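Side-chain contacts in lipid-transfer protein (PDB 6OK1), which is of undetermined function but, as a lipid-transfer protein, combines an N-terminal and a C-terminal domain of the thiolase family: residues A[202-205]-A[209-212]; A[143-146]-A[150-153]; A[170-175]-A[319-324]; A[298-303]-A[376-381]. All blocks are in the same frame, centred on the assembly; numbering follows the deposited sequence.

Interaction 1 of 4, residues A[202-205]-A[209-212]; sequences SRWI and LHLL
The hydroxyl of Ser202 has two partners: the N-H of Leu212 makes a weak bond to OG, N to OG 3.3 Å, and OG is also hydrogen-bonded to His199 O in the preceding helix. The carbonyl of Ser202 is more firmly engaged, since His210 ND1 lies 2.7 Å from Ser202 O with an almost straight N-H...O angle of 177° and the oxygen in the plane of the imidazole. That bond fixes the rotation of the ring, whose face then stacks on the six-membered ring of Trp204, centroids 4.0 Å apart and planes 26° from parallel. Trp204 starts out pointing away, but with CG beside its own backbone N (chi1 -70°) the indole swings back over His210, and its CE3 edge meets Leu209 O. Two backbone bonds tie the chains together, Leu211 N to Arg203 O at 2.8 Å and Ile205 N to Leu209 O at 3.1 Å, and they flank the antiparallel non-hydrogen-bonded pair Trp204-His210. Farther along, Ile205 CG1 rests on Leu211 CA. This short antiparallel pairing follows helix 196-201, and Leu209 packs on Ala153 and Ala156 of helix 148-163, while Trp204 and Ile205 reach the chain of another protein.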
loop_
_atom_site.group_PDB
_atom_site.type_symbol
_atom_site.label_atom_id
_atom_site.label_comp_id
_atom_site.label_asym_id
_atom_site.label_seq_id
_atom_site.Cartn_x
_atom_site.Cartn_y
_atom_site.Cartn_z
ATOM N N SER A 202 34.847 9.349 -13.286
ATOM C CA SER A 202 34.203 8.110 -12.885
ATOM C C SER A 202 33.496 7.481 -14.079
ATOM O O SER A 202 33.008 8.169 -14.971
ATOM C CB SER A 202 33.225 8.336 -11.727
ATOM O OG SER A 202 32.079 9.100 -12.065
ATOM N N ARG A 203 33.446 6.154 -14.078
ATOM C CA ARG A 203 33.047 5.401 -15.260
ATOM C C ARG A 203 31.595 5.688 -15.630
ATOM O O ARG A 203 30.780 6.058 -14.785
ATOM C CB ARG A 203 33.234 3.902 -15.018
ATOM C CG ARG A 203 32.196 3.296 -14.100
ATOM C CD ARG A 203 32.517 1.858 -13.773
ATOM N NE ARG A 203 32.617 1.069 -14.990
ATOM C CZ ARG A 203 32.950 -0.214 -15.016
ATOM N NH1 ARG A 203 33.190 -0.867 -13.883
ATOM N NH2 ARG A 203 33.062 -0.835 -16.177
ATOM N N TRP A 204 31.279 5.544 -16.917
ATOM C CA TRP A 204 29.890 5.632 -17.346
ATOM C C TRP A 204 29.113 4.447 -16.806
ATOM O O TRP A 204 29.579 3.309 -16.851
ATOM C CB TRP A 204 29.779 5.650 -18.870
ATOM C CG TRP A 204 30.267 6.885 -19.538
ATOM C CD1 TRP A 204 31.302 6.981 -20.424
ATOM C CD2 TRP A 204 29.716 8.203 -19.418
ATOM N NE1 TRP A 204 31.447 8.283 -20.845
ATOM C CE2 TRP A 204 30.488 9.056 -20.236
ATOM C CE3 TRP A 204 28.671 8.745 -18.680
ATOM C CZ2 TRP A 204 30.215 10.411 -20.357
ATOM C CZ3 TRP A 204 28.412 10.087 -18.788
ATOM C CH2 TRP A 204 29.179 10.908 -19.630
ATOM N N ILE A 205 27.902 4.722 -16.327
ATOM C CA ILE A 205 26.924 3.683 -16.038
ATOM C C ILE A 205 26.000 3.625 -17.254
ATOM O O ILE A 205 25.995 2.646 -18.017
ATOM C CB ILE A 205 26.185 3.986 -14.723
ATOM C CG1 ILE A 205 27.170 3.976 -13.542
ATOM C CG2 ILE A 205 25.053 2.996 -14.471
ATOM C CD1 ILE A 205 27.908 2.656 -13.379
ATOM N N LEU A 209 24.886 9.558 -17.372
ATOM C CA LEU A 209 25.142 9.396 -15.938
ATOM C C LEU A 209 26.451 8.644 -15.706
ATOM O O LEU A 209 26.615 7.506 -16.161
ATOM C CB LEU A 209 23.997 8.645 -15.251
ATOM C CG LEU A 209 22.742 9.456 -14.932
ATOM C CD1 LEU A 209 22.104 10.040 -16.160
ATOM C CD2 LEU A 209 21.749 8.579 -14.197
ATOM N N HIS A 210 27.345 9.265 -14.937
ATOM C CA HIS A 210 28.542 8.641 -14.403
ATOM C C HIS A 210 28.196 7.824 -13.159
ATOM O O HIS A 210 27.153 8.003 -12.533
ATOM C CB HIS A 210 29.567 9.710 -14.008
ATOM C CG HIS A 210 30.136 10.493 -15.154
ATOM N ND1 HIS A 210 31.350 10.181 -15.725
ATOM C CD2 HIS A 210 29.693 11.599 -15.798
ATOM C CE1 HIS A 210 31.620 11.045 -16.690
ATOM N NE2 HIS A 210 30.618 11.905 -16.772
ATOM N N LEU A 211 29.149 7.005 -12.732
ATOM C CA LEU A 211 29.003 6.308 -11.455
ATOM C C LEU A 211 28.686 7.276 -10.317
ATOM O O LEU A 211 27.802 7.012 -9.496
ATOM C CB LEU A 211 30.285 5.539 -11.171
ATOM C CG LEU A 211 30.333 4.812 -9.840
ATOM C CD1 LEU A 211 29.187 3.837 -9.711
ATOM C CD2 LEU A 211 31.643 4.090 -9.756
ATOM N N LEU A 212 29.358 8.428 -10.274
ATOM C CA LEU A 212 29.137 9.343 -9.167
ATOM C C LEU A 212 27.865 10.196 -9.313
ATOM O O LEU A 212 27.597 11.008 -8.429
ATOM C CB LEU A 212 30.386 10.235 -8.966
ATOM C CG LEU A 212 31.510 9.503 -8.234
ATOM C CD1 LEU A 212 32.780 10.310 -8.294
ATOM C CD2 LEU A 212 31.129 9.237 -6.786
#

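Interaction 2 of 4, residues A[143-146]-A[150-153]; sequences FGLN and QWVA
The backbone of 143-146 is an irregular loop that passes the first turns of helix 148-163, coming closest where the CA atoms of Leu145 and Gln150 are 6.3 Å apart. Gln150 points toward this loop, and its chain, extended beyond CG (chi2 162°), carries OE1 back to the N-H of Asn146, with N 2.8 Å from OE1 and the donor almost in line with the amide C=O, though the N-H itself is bent to 140°. The same oxygen accepts the N-H of Thr147, so two successive backbone donors hold the end of this buried side chain. Trp151, the next residue, turns its indole to a carbonyl of the loop: NE1 donates to Leu145 O at 3.0 Å, approaching from above the carbonyl plane, 64° out of it. Leu145 packs against both residues, and one methyl goes to each neighbour: CD2 sits at the edge of the indole, 3.7 Å from Trp151 CD1, while CD1 touches Gln150 CB at 3.7 Å. An aromatic side chain of another protein's chain bonds to Gly144 O, and apolar side chains of that chain pack on Leu145 and Gln150. Gln150, at the third position of the helix, accepting the N-H of Thr147, which precedes it, resembles one half of a capping box.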
loop_
_atom_site.group_PDB
_atom_site.type_symbol
_atom_site.label_atom_id
_atom_site.label_comp_id
_atom_site.label_asym_id
_atom_site.label_seq_id
_atom_site.Cartn_x
_atom_site.Cartn_y
_atom_site.Cartn_z
ATOM N N PHE A 143 13.682 -4.542 -24.177
ATOM C CA PHE A 143 14.624 -3.681 -24.844
ATOM C C PHE A 143 15.859 -3.432 -24.001
ATOM O O PHE A 143 16.730 -2.665 -24.410
ATOM C CB PHE A 143 13.910 -2.369 -25.220
ATOM C CG PHE A 143 12.619 -2.615 -25.953
ATOM C CD1 PHE A 143 12.630 -3.037 -27.277
ATOM C CD2 PHE A 143 11.400 -2.525 -25.294
ATOM C CE1 PHE A 143 11.436 -3.284 -27.957
ATOM C CE2 PHE A 143 10.215 -2.831 -25.959
ATOM C CZ PHE A 143 10.253 -3.209 -27.291
ATOM N N GLY A 144 15.949 -4.042 -22.822
ATOM C CA GLY A 144 17.094 -3.826 -21.971
ATOM C C GLY A 144 17.072 -2.529 -21.209
ATOM O O GLY A 144 18.116 -2.111 -20.704
ATOM N N LEU A 145 15.916 -1.872 -21.096
ATOM C CA LEU A 145 15.813 -0.641 -20.324
ATOM C C LEU A 145 15.319 -1.061 -18.944
ATOM O O LEU A 145 14.125 -1.013 -18.626
ATOM C CB LEU A 145 14.873 0.366 -20.996
ATOM C CG LEU A 145 15.031 1.790 -20.451
ATOM C CD1 LEU A 145 16.314 2.452 -20.928
ATOM C CD2 LEU A 145 13.826 2.727 -20.776
ATOM N N ASN A 146 16.255 -1.576 -18.149
ATOM C CA ASN A 146 15.889 -2.360 -16.965
ATOM C C ASN A 146 16.340 -1.767 -15.638
ATOM O O ASN A 146 15.993 -2.333 -14.592
ATOM C CB ASN A 146 16.402 -3.806 -17.107
ATOM C CG ASN A 146 17.898 -3.935 -17.056
ATOM O OD1 ASN A 146 18.619 -3.094 -17.555
ATOM N ND2 ASN A 146 18.375 -5.040 -16.467
ATOM N N GLN A 150 18.951 3.948 -15.912
ATOM C CA GLN A 150 18.624 4.108 -17.326
ATOM C C GLN A 150 17.324 4.871 -17.491
ATOM O O GLN A 150 17.188 5.700 -18.400
ATOM C CB GLN A 150 18.524 2.743 -17.986
ATOM C CG GLN A 150 19.869 1.987 -18.025
ATOM C CD GLN A 150 19.715 0.502 -18.265
ATOM O OE1 GLN A 150 18.599 -0.048 -18.224
ATOM N NE2 GLN A 150 20.846 -0.175 -18.503
ATOM N N TRP A 151 16.347 4.595 -16.622
ATOM C CA TRP A 151 15.083 5.312 -16.728
ATOM C C TRP A 151 15.293 6.808 -16.544
ATOM O O TRP A 151 14.676 7.610 -17.249
ATOM C CB TRP A 151 14.054 4.758 -15.718
ATOM C CG TRP A 151 13.744 3.345 -15.937
ATOM C CD1 TRP A 151 13.782 2.685 -17.112
ATOM C CD2 TRP A 151 13.411 2.361 -14.929
ATOM N NE1 TRP A 151 13.493 1.343 -16.914
ATOM C CE2 TRP A 151 13.251 1.130 -15.588
ATOM C CE3 TRP A 151 13.229 2.419 -13.539
ATOM C CZ2 TRP A 151 12.934 -0.040 -14.919
ATOM C CZ3 TRP A 151 12.900 1.260 -12.869
ATOM C CH2 TRP A 151 12.770 0.039 -13.562
ATOM N N VAL A 152 16.171 7.195 -15.608
ATOM C CA VAL A 152 16.474 8.598 -15.356
ATOM C C VAL A 152 17.290 9.168 -16.502
ATOM O O VAL A 152 17.102 10.324 -16.910
ATOM C CB VAL A 152 17.209 8.759 -14.006
ATOM C CG1 VAL A 152 17.758 10.190 -13.836
ATOM C CG2 VAL A 152 16.271 8.417 -12.827
ATOM N N ALA A 153 18.209 8.368 -17.037
ATOM C CA ALA A 153 19.090 8.845 -18.098
ATOM C C ALA A 153 18.305 9.282 -19.316
ATOM O O ALA A 153 18.703 10.235 -19.998
ATOM C CB ALA A 153 20.078 7.762 -18.465
#

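Interaction 3 of 4, residues A[170-175]-A[319-324]; sequences FGRVAV and FIADGN
The guanidinium of Arg172 is approached obliquely by the methyl of Ala321, with Arg172 NE 4.0 Å from Ala321 CB, while on the other segment the Phe319 ring carries Asn324 CB over one face, offset toward the rim. The amide of Asn324 has its rotation fixed by its own bond: ND2 donates to Phe319 O at 2.9 Å, on a lone pair in the carbonyl plane and nearly straight (169°). In Arg172 the bend at chi3 (-87°) turns NE alongside the Ala321 methyl, and NH2 forms a salt bridge with Asp169 of its own helix. The rest of the contact is apolar. Ile320 splits its branches between two residues of helix 167-182, CG2 lying 3.7 Å from Arg172 CB and CD1 3.9 Å from Val173 CG2. Val173 and Ile320 both also touch Leu302 of helix 301-307, so that helix shares the seam. The contact thus packs helix 167-182, in the N-terminal thiolase domain, against the end of helix 316-321, in the C-terminal one. That second helix finishes in a Schellman motif, with Gly323 at positive phi (90°) and Gly323 N bonded to Ile320 O.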
loop_
_atom_site.group_PDB
_atom_site.type_symbol
_atom_site.label_atom_id
_atom_site.label_comp_id
_atom_site.label_asym_id
_atom_site.label_seq_id
_atom_site.Cartn_x
_atom_site.Cartn_y
_atom_site.Cartn_z
ATOM N N PHE A 170 25.473 18.318 -13.898
ATOM C CA PHE A 170 25.004 17.272 -12.991
ATOM C C PHE A 170 26.052 16.972 -11.917
ATOM O O PHE A 170 25.715 16.716 -10.751
ATOM C CB PHE A 170 24.679 15.997 -13.785
ATOM C CG PHE A 170 23.633 16.184 -14.859
ATOM C CD1 PHE A 170 22.606 17.104 -14.722
ATOM C CD2 PHE A 170 23.692 15.425 -16.032
ATOM C CE1 PHE A 170 21.642 17.251 -15.715
ATOM C CE2 PHE A 170 22.736 15.579 -17.032
ATOM C CZ PHE A 170 21.713 16.482 -16.877
ATOM N N GLY A 171 27.327 16.990 -12.302
ATOM C CA GLY A 171 28.396 16.721 -11.362
ATOM C C GLY A 171 28.452 17.709 -10.215
ATOM O O GLY A 171 28.809 17.340 -9.088
ATOM N N ARG A 172 28.096 18.971 -10.468
ATOM C CA ARG A 172 28.122 19.943 -9.378
ATOM C C ARG A 172 27.172 19.555 -8.267
ATOM O O ARG A 172 27.415 19.890 -7.103
ATOM C CB ARG A 172 27.818 21.345 -9.906
ATOM C CG ARG A 172 29.079 22.034 -10.335
ATOM C CD ARG A 172 28.869 23.469 -10.810
ATOM N NE ARG A 172 28.548 23.475 -12.225
ATOM C CZ ARG A 172 29.448 23.427 -13.194
ATOM N NH1 ARG A 172 30.739 23.395 -12.913
ATOM N NH2 ARG A 172 29.057 23.392 -14.453
ATOM N N VAL A 173 26.073 18.874 -8.610
ATOM C CA VAL A 173 25.157 18.373 -7.597
ATOM C C VAL A 173 25.844 17.317 -6.762
ATOM O O VAL A 173 25.723 17.291 -5.529
ATOM C CB VAL A 173 23.886 17.804 -8.253
ATOM C CG1 VAL A 173 22.995 17.158 -7.200
ATOM C CG2 VAL A 173 23.138 18.872 -8.965
ATOM N N ALA A 174 26.545 16.406 -7.428
ATOM C CA ALA A 174 27.266 15.358 -6.717
ATOM C C ALA A 174 28.317 15.958 -5.796
ATOM O O ALA A 174 28.462 15.529 -4.646
ATOM C CB ALA A 174 27.907 14.396 -7.718
ATOM N N VAL A 175 29.042 16.966 -6.280
ATOM C CA VAL A 175 30.116 17.563 -5.485
ATOM C C VAL A 175 29.555 18.222 -4.232
ATOM O O VAL A 175 30.087 18.046 -3.125
ATOM C CB VAL A 175 30.919 18.562 -6.340
ATOM C CG1 VAL A 175 31.939 19.299 -5.489
ATOM C CG2 VAL A 175 31.617 17.839 -7.501
ATOM N N PHE A 319 21.852 28.490 -11.710
ATOM C CA PHE A 319 21.596 28.610 -10.279
ATOM C C PHE A 319 22.615 27.813 -9.479
ATOM O O PHE A 319 23.136 28.295 -8.466
ATOM C CB PHE A 319 20.161 28.143 -9.998
ATOM C CG PHE A 319 19.691 28.350 -8.585
ATOM C CD1 PHE A 319 19.178 29.561 -8.186
ATOM C CD2 PHE A 319 19.719 27.307 -7.665
ATOM C CE1 PHE A 319 18.723 29.749 -6.889
ATOM C CE2 PHE A 319 19.257 27.484 -6.375
ATOM C CZ PHE A 319 18.757 28.698 -5.986
ATOM N N ILE A 320 22.941 26.598 -9.937
ATOM C CA ILE A 320 23.878 25.741 -9.214
ATOM C C ILE A 320 25.314 26.241 -9.384
ATOM O O ILE A 320 26.088 26.303 -8.423
ATOM C CB ILE A 320 23.733 24.285 -9.684
ATOM C CG1 ILE A 320 22.332 23.794 -9.312
ATOM C CG2 ILE A 320 24.842 23.400 -9.104
ATOM C CD1 ILE A 320 21.983 22.424 -9.929
ATOM N N ALA A 321 25.699 26.579 -10.615
ATOM C CA ALA A 321 27.060 27.053 -10.855
ATOM C C ALA A 321 27.378 28.317 -10.064
ATOM O O ALA A 321 28.540 28.540 -9.705
ATOM C CB ALA A 321 27.266 27.309 -12.338
ATOM N N ASP A 322 26.372 29.146 -9.785
ATOM C CA ASP A 322 26.544 30.362 -8.992
ATOM C C ASP A 322 26.715 30.108 -7.495
ATOM O O ASP A 322 26.878 31.074 -6.744
ATOM C CB ASP A 322 25.350 31.298 -9.181
ATOM C CG ASP A 322 25.293 31.921 -10.571
ATOM O OD1 ASP A 322 26.239 31.750 -11.359
ATOM O OD2 ASP A 322 24.286 32.583 -10.877
ATOM N N GLY A 323 26.640 28.859 -7.038
ATOM C CA GLY A 323 26.913 28.527 -5.650
ATOM C C GLY A 323 25.727 28.570 -4.716
ATOM O O GLY A 323 25.917 28.624 -3.492
ATOM N N ASN A 324 24.505 28.547 -5.250
ATOM C CA ASN A 324 23.330 28.773 -4.424
ATOM C C ASN A 324 22.979 27.565 -3.575
ATOM O O ASN A 324 22.214 27.710 -2.614
ATOM C CB ASN A 324 22.118 29.143 -5.283
ATOM C CG ASN A 324 22.159 30.564 -5.777
ATOM O OD1 ASN A 324 21.924 31.495 -5.019
ATOM N ND2 ASN A 324 22.433 30.732 -7.057
#

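Interaction 4 of 4, residues A[298-303]-A[376-381]; sequences TPLVLP and AGTGVP
Leu300 lays its CD1 methyl over the branched head of Thr378, 3.6 Å from OG1 and 3.8 Å from Thr378 CB. The two side chains run antiparallel alongside one another, and the root of the leucine is engaged as well, with Leu300 CB 3.9 Å from Thr378 OG1. Both CB atoms point at the other segment. Leu300 holds an extended form, CG beside its backbone N and CD1 carried onward (chi2 -179°), which brings that methyl on to Gly379 N at 4.3 Å. Thr378 has chi1 at 48°, setting OG1 between its backbone N and carbonyl carbon and presenting it to the leucine; the meeting is van der Waals in kind, and all three residues are buried. Each backbone is shaped for it. Thr298 to Val301 form a type I turn, Val301 N bonding to Thr298 O at 3.1 Å, and the turn runs straight into helix 301-307; Thr298 is fastened further by Asp213, which accepts from OG1. On the other segment Gly379 turns at positive phi (92°), a conformation that suits glycine, and Gly377 O is held by Thr382 OG1. Thr378 also touches His296. The segment 376-381 is the loop joining strands 371-375 and 382-388, neighbours in the central mixed sheet, and 298-303 leads from strand 290-292 into a helix. In thiolases the corresponding loops line the active-site region, so these two probably belong to the equivalent region of the thiolase fold here.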
loop_
_atom_site.group_PDB
_atom_site.type_symbol
_atom_site.label_atom_id
_atom_site.label_comp_id
_atom_site.label_asym_id
_atom_site.label_seq_id
_atom_site.Cartn_x
_atom_site.Cartn_y
_atom_site.Cartn_z
ATOM N N THR A 298 21.560 12.386 -9.659
ATOM C CA THR A 298 21.732 13.829 -9.686
ATOM C C THR A 298 20.910 14.607 -10.704
ATOM O O THR A 298 20.585 15.764 -10.439
ATOM C CB THR A 298 23.192 14.162 -9.952
ATOM O OG1 THR A 298 23.602 13.498 -11.158
ATOM C CG2 THR A 298 24.065 13.766 -8.741
ATOM N N PRO A 299 20.639 14.091 -11.910
ATOM C CA PRO A 299 20.156 15.012 -12.955
ATOM C C PRO A 299 18.808 15.617 -12.668
ATOM O O PRO A 299 18.556 16.740 -13.111
ATOM C CB PRO A 299 20.115 14.143 -14.211
ATOM C CG PRO A 299 21.123 13.054 -13.929
ATOM C CD PRO A 299 20.985 12.770 -12.468
ATOM N N LEU A 300 17.909 14.902 -11.990
ATOM C CA LEU A 300 16.578 15.445 -11.784
ATOM C C LEU A 300 16.544 16.478 -10.672
ATOM O O LEU A 300 15.488 17.053 -10.416
ATOM C CB LEU A 300 15.575 14.320 -11.493
ATOM C CG LEU A 300 15.438 13.286 -12.626
ATOM C CD1 LEU A 300 14.416 12.189 -12.306
ATOM C CD2 LEU A 300 15.070 13.948 -13.931
ATOM N N VAL A 301 17.676 16.746 -10.027
ATOM C CA VAL A 301 17.715 17.882 -9.109
ATOM C C VAL A 301 17.504 19.178 -9.864
ATOM O O VAL A 301 16.902 20.120 -9.331
ATOM C CB VAL A 301 19.035 17.879 -8.324
ATOM C CG1 VAL A 301 19.190 19.178 -7.497
ATOM C CG2 VAL A 301 19.086 16.667 -7.397
ATOM N N LEU A 302 17.985 19.264 -11.120
ATOM C CA LEU A 302 17.903 20.509 -11.855
ATOM C C LEU A 302 16.447 20.878 -12.174
ATOM O O LEU A 302 16.028 21.978 -11.831
ATOM C CB LEU A 302 18.781 20.454 -13.112
ATOM C CG LEU A 302 20.265 20.789 -12.899
ATOM C CD1 LEU A 302 20.964 19.698 -12.106
ATOM C CD2 LEU A 302 21.006 20.960 -14.218
ATOM N N PRO A 303 15.669 19.995 -12.804
ATOM C CA PRO A 303 14.256 20.368 -13.021
ATOM C C PRO A 303 13.468 20.540 -11.732
ATOM O O PRO A 303 12.488 21.292 -11.727
ATOM C CB PRO A 303 13.718 19.215 -13.887
ATOM C CG PRO A 303 14.711 18.065 -13.682
ATOM C CD PRO A 303 16.035 18.760 -13.498
ATOM N N ALA A 376 10.241 14.374 -2.296
ATOM C CA ALA A 376 10.358 12.924 -2.335
ATOM C C ALA A 376 10.796 12.452 -3.731
ATOM O O ALA A 376 11.322 13.238 -4.528
ATOM C CB ALA A 376 9.031 12.320 -1.879
ATOM N N GLY A 377 10.597 11.164 -4.007
ATOM C CA GLY A 377 11.233 10.535 -5.154
ATOM C C GLY A 377 10.813 11.154 -6.478
ATOM O O GLY A 377 9.661 11.539 -6.672
ATOM N N THR A 378 11.764 11.208 -7.412
ATOM C CA THR A 378 11.555 11.826 -8.706
ATOM C C THR A 378 11.403 10.775 -9.806
ATOM O O THR A 378 12.027 9.699 -9.780
ATOM C CB THR A 378 12.717 12.776 -9.011
ATOM O OG1 THR A 378 13.942 12.097 -8.750
ATOM C CG2 THR A 378 12.664 13.976 -8.106
ATOM N N GLY A 379 10.555 11.098 -10.784
ATOM C CA GLY A 379 10.190 10.174 -11.829
ATOM C C GLY A 379 8.960 9.354 -11.530
ATOM O O GLY A 379 8.502 8.610 -12.399
ATOM N N VAL A 380 8.415 9.493 -10.329
ATOM C CA VAL A 380 7.264 8.717 -9.869
ATOM C C VAL A 380 6.241 9.694 -9.301
ATOM O O VAL A 380 6.569 10.832 -8.957
ATOM C CB VAL A 380 7.666 7.693 -8.777
ATOM C CG1 VAL A 380 8.396 6.499 -9.353
ATOM C CG2 VAL A 380 8.507 8.370 -7.682
ATOM N N PRO A 381 5.005 9.248 -9.129
ATOM C CA PRO A 381 4.110 9.988 -8.229
ATOM C C PRO A 381 4.854 10.307 -6.951
ATOM O O PRO A 381 5.495 9.431 -6.348
ATOM C CB PRO A 381 2.974 9.001 -7.987
ATOM C CG PRO A 381 2.954 8.156 -9.174
ATOM C CD PRO A 381 4.406 8.004 -9.605
#

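The four contacts form a connected patch. Interactions 1 and 4 each touch all the others: Val152 CG1 of interaction 2 lies 4.1 Å from Leu300 CG, Leu209 CD1 of interaction 1 is 3.9 Å from Pro299 CG, Ile320 CD1 of interaction 3 is 3.6 Å from Leu302 CD1, and Leu212 O of interaction 1 is 3.5 Å from Ala174 CB of interaction 3. Interactions 1 and 2 meet through Leu209 and Ala153, while interactions 2 and 3 do not touch, with centres about 25 Å apart. The segments of 3 and 4 alternate along the chain, and interaction 3 joins the N-terminal domain to the C-terminal one. The sodium ion is bound by Val48, Ile70 and Glu72, none of which belongs to these segments.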